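Local structure of flagellar protein FliL (Vibrio alginolyticus, 6AHP) at residues A[9-14]-A[32-37]. The protein is a stomatin-like flagellar protein, represented here by its periplasmic core, that appears to assist the function of the bacterial flagellar motor. Numbering follows the deposited sequence.
Sequences YVNLPQ and KAQLMV
The Y9 ring lies beside M36, the two side chains running alongside each other in one direction: CE1 meets M36 CG at 3.7 Å, and M36 SD sits 5.4 Å from the ring centroid in an oblique Met-aromatic contact. Y9 CG stands anti to the carbonyl carbon (chi1 -58°), while Y9 CB faces Q34 OE1. The amides of N11 and Q34 cross with their planes 78° apart, and N11 OD1 comes within 3.3 Å of Q34 CG. That same oxygen accepts a hydrogen bond from K32 NZ (2.9 Å), which comes in within the plane of the amide, at a lone pair of OD1; the lysine chain kinks about CB-CG and again about CD-CE, and the two side chains cross at about a right angle, NZ ending at OD1. The strands are the two arms of a beta hairpin, antiparallel at 159°, and 32-37 is part of the middle strand of a three-stranded sheet in this SPFH-clan domain, with 101-109 on its far side. V10 and L35 form a hydrogen-bonded pair whose two N-H...O bonds are nearly straight. Their side chains, with L12, occupy the opposite face: L35 CD1 touches V10 CG1 and L12 CD2, at 4.1 and 4.2 Å. Helices 40-48 and 50-62 cover this buried face, V10 packing on A46, L12 on L57 and L35 on I53. The bond from L12 N to A33 O is weak; a water also joins the strands, lying 2.7 Å from both L12 O and A33 N and accepting from the latter.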
loop_
_atom_site.group_PDB
_atom_site.type_symbol
_atom_site.label_atom_id
_atom_site.label_comp_id
_atom_site.label_asym_id
_atom_site.label_seq_id
_atom_site.Cartn_x
_atom_site.Cartn_y
_atom_site.Cartn_z
ATOM N N TYR A 9 -9.613 -12.293 14.436
ATOM C CA TYR A 9 -9.850 -11.223 13.474
ATOM C C TYR A 9 -8.986 -10.033 13.850
ATOM O O TYR A 9 -8.959 -9.611 15.010
ATOM C CB TYR A 9 -11.352 -10.812 13.429
ATOM C CG TYR A 9 -12.207 -11.994 13.069
ATOM C CD1 TYR A 9 -12.326 -12.405 11.756
ATOM C CD2 TYR A 9 -12.823 -12.740 14.047
ATOM C CE1 TYR A 9 -13.057 -13.531 11.432
ATOM C CE2 TYR A 9 -13.568 -13.854 13.734
ATOM C CZ TYR A 9 -13.667 -14.257 12.442
ATOM O OH TYR A 9 -14.400 -15.377 12.144
ATOM N N VAL A 10 -8.271 -9.514 12.869
ATOM C CA VAL A 10 -7.407 -8.364 13.031
ATOM C C VAL A 10 -8.104 -7.223 12.323
ATOM O O VAL A 10 -8.247 -7.238 11.091
ATOM C CB VAL A 10 -6.008 -8.611 12.440
ATOM C CG1 VAL A 10 -5.235 -7.290 12.337
ATOM C CG2 VAL A 10 -5.241 -9.642 13.261
ATOM N N ASN A 11 -8.547 -6.247 13.099
ATOM C CA ASN A 11 -9.276 -5.118 12.547
ATOM C C ASN A 11 -8.325 -4.163 11.851
ATOM O O ASN A 11 -7.290 -3.795 12.405
ATOM C CB ASN A 11 -10.024 -4.367 13.641
ATOM C CG ASN A 11 -10.852 -3.239 13.076
ATOM O OD1 ASN A 11 -11.606 -3.430 12.119
ATOM N ND2 ASN A 11 -10.688 -2.045 13.638
ATOM N N LEU A 12 -8.688 -3.754 10.645
ATOM C CA LEU A 12 -7.975 -2.705 9.936
ATOM C C LEU A 12 -8.798 -1.436 10.104
ATOM O O LEU A 12 -9.762 -1.223 9.349
ATOM C CB LEU A 12 -7.810 -3.059 8.457
ATOM C CG LEU A 12 -6.812 -4.171 8.150
ATOM C CD1 LEU A 12 -6.600 -4.224 6.681
ATOM C CD2 LEU A 12 -5.471 -3.924 8.849
ATOM N N PRO A 13 -8.477 -0.580 11.073
ATOM C CA PRO A 13 -9.451 0.447 11.496
ATOM C C PRO A 13 -9.795 1.474 10.428
ATOM O O PRO A 13 -10.950 1.912 10.362
ATOM C CB PRO A 13 -8.763 1.099 12.707
ATOM C CG PRO A 13 -7.686 0.114 13.137
ATOM C CD PRO A 13 -7.248 -0.570 11.891
ATOM N N GLN A 14 -8.848 1.861 9.578
ATOM C CA GLN A 14 -9.080 2.927 8.607
ATOM C C GLN A 14 -9.670 2.358 7.321
ATOM O O GLN A 14 -9.037 1.529 6.651
ATOM C CB GLN A 14 -7.781 3.673 8.314
ATOM C CG GLN A 14 -7.912 4.759 7.249
ATOM C CD GLN A 14 -8.580 6.023 7.771
ATOM O OE1 GLN A 14 -9.775 6.030 8.095
ATOM N NE2 GLN A 14 -7.808 7.098 7.863
ATOM N N LYS A 32 -14.446 -1.002 3.964
ATOM C CA LYS A 32 -13.963 -1.305 5.308
ATOM C C LYS A 32 -13.613 -2.789 5.364
ATOM O O LYS A 32 -14.363 -3.627 4.850
ATOM C CB LYS A 32 -15.024 -0.962 6.364
ATOM C CG LYS A 32 -14.644 -1.291 7.796
ATOM C CD LYS A 32 -13.593 -0.351 8.346
ATOM C CE LYS A 32 -13.340 -0.655 9.811
ATOM N NZ LYS A 32 -13.065 -2.123 10.037
ATOM N N ALA A 33 -12.470 -3.111 5.970
ATOM C CA ALA A 33 -11.915 -4.457 5.870
ATOM C C ALA A 33 -11.336 -4.927 7.199
ATOM O O ALA A 33 -10.932 -4.130 8.051
ATOM C CB ALA A 33 -10.818 -4.528 4.794
ATOM N N GLN A 34 -11.273 -6.251 7.346
ATOM C CA GLN A 34 -10.592 -6.901 8.458
ATOM C C GLN A 34 -9.894 -8.143 7.923
ATOM O O GLN A 34 -10.204 -8.626 6.829
ATOM C CB GLN A 34 -11.561 -7.291 9.604
ATOM C CG GLN A 34 -12.255 -6.112 10.298
ATOM C CD GLN A 34 -12.919 -6.486 11.622
ATOM O OE1 GLN A 34 -12.377 -7.252 12.432
ATOM N NE2 GLN A 34 -14.102 -5.932 11.854
ATOM N N LEU A 35 -8.971 -8.679 8.715
ATOM C CA LEU A 35 -8.233 -9.879 8.347
ATOM C C LEU A 35 -8.681 -11.050 9.214
ATOM O O LEU A 35 -8.736 -10.934 10.443
ATOM C CB LEU A 35 -6.717 -9.669 8.499
ATOM C CG LEU A 35 -6.213 -8.365 7.857
ATOM C CD1 LEU A 35 -4.824 -8.037 8.358
ATOM C CD2 LEU A 35 -6.279 -8.463 6.294
ATOM N N MET A 36 -8.965 -12.177 8.571
ATOM C CA MET A 36 -9.204 -13.433 9.264
ATOM C C MET A 36 -7.899 -14.227 9.305
ATOM O O MET A 36 -7.265 -14.435 8.269
ATOM C CB MET A 36 -10.295 -14.227 8.556
ATOM C CG MET A 36 -10.734 -15.494 9.263
ATOM S SD MET A 36 -12.161 -16.121 8.323
ATOM C CE MET A 36 -11.514 -17.712 7.842
ATOM N N VAL A 37 -7.480 -14.618 10.508
ATOM C CA VAL A 37 -6.237 -15.349 10.691
ATOM C C VAL A 37 -6.535 -16.546 11.588
ATOM O O VAL A 37 -7.546 -16.581 12.295
ATOM C CB VAL A 37 -5.115 -14.478 11.327
ATOM C CG1 VAL A 37 -4.942 -13.098 10.584
ATOM C CG2 VAL A 37 -5.419 -14.241 12.800
HETATM O O HOH W 1 -10.649 -1.220 6.786
#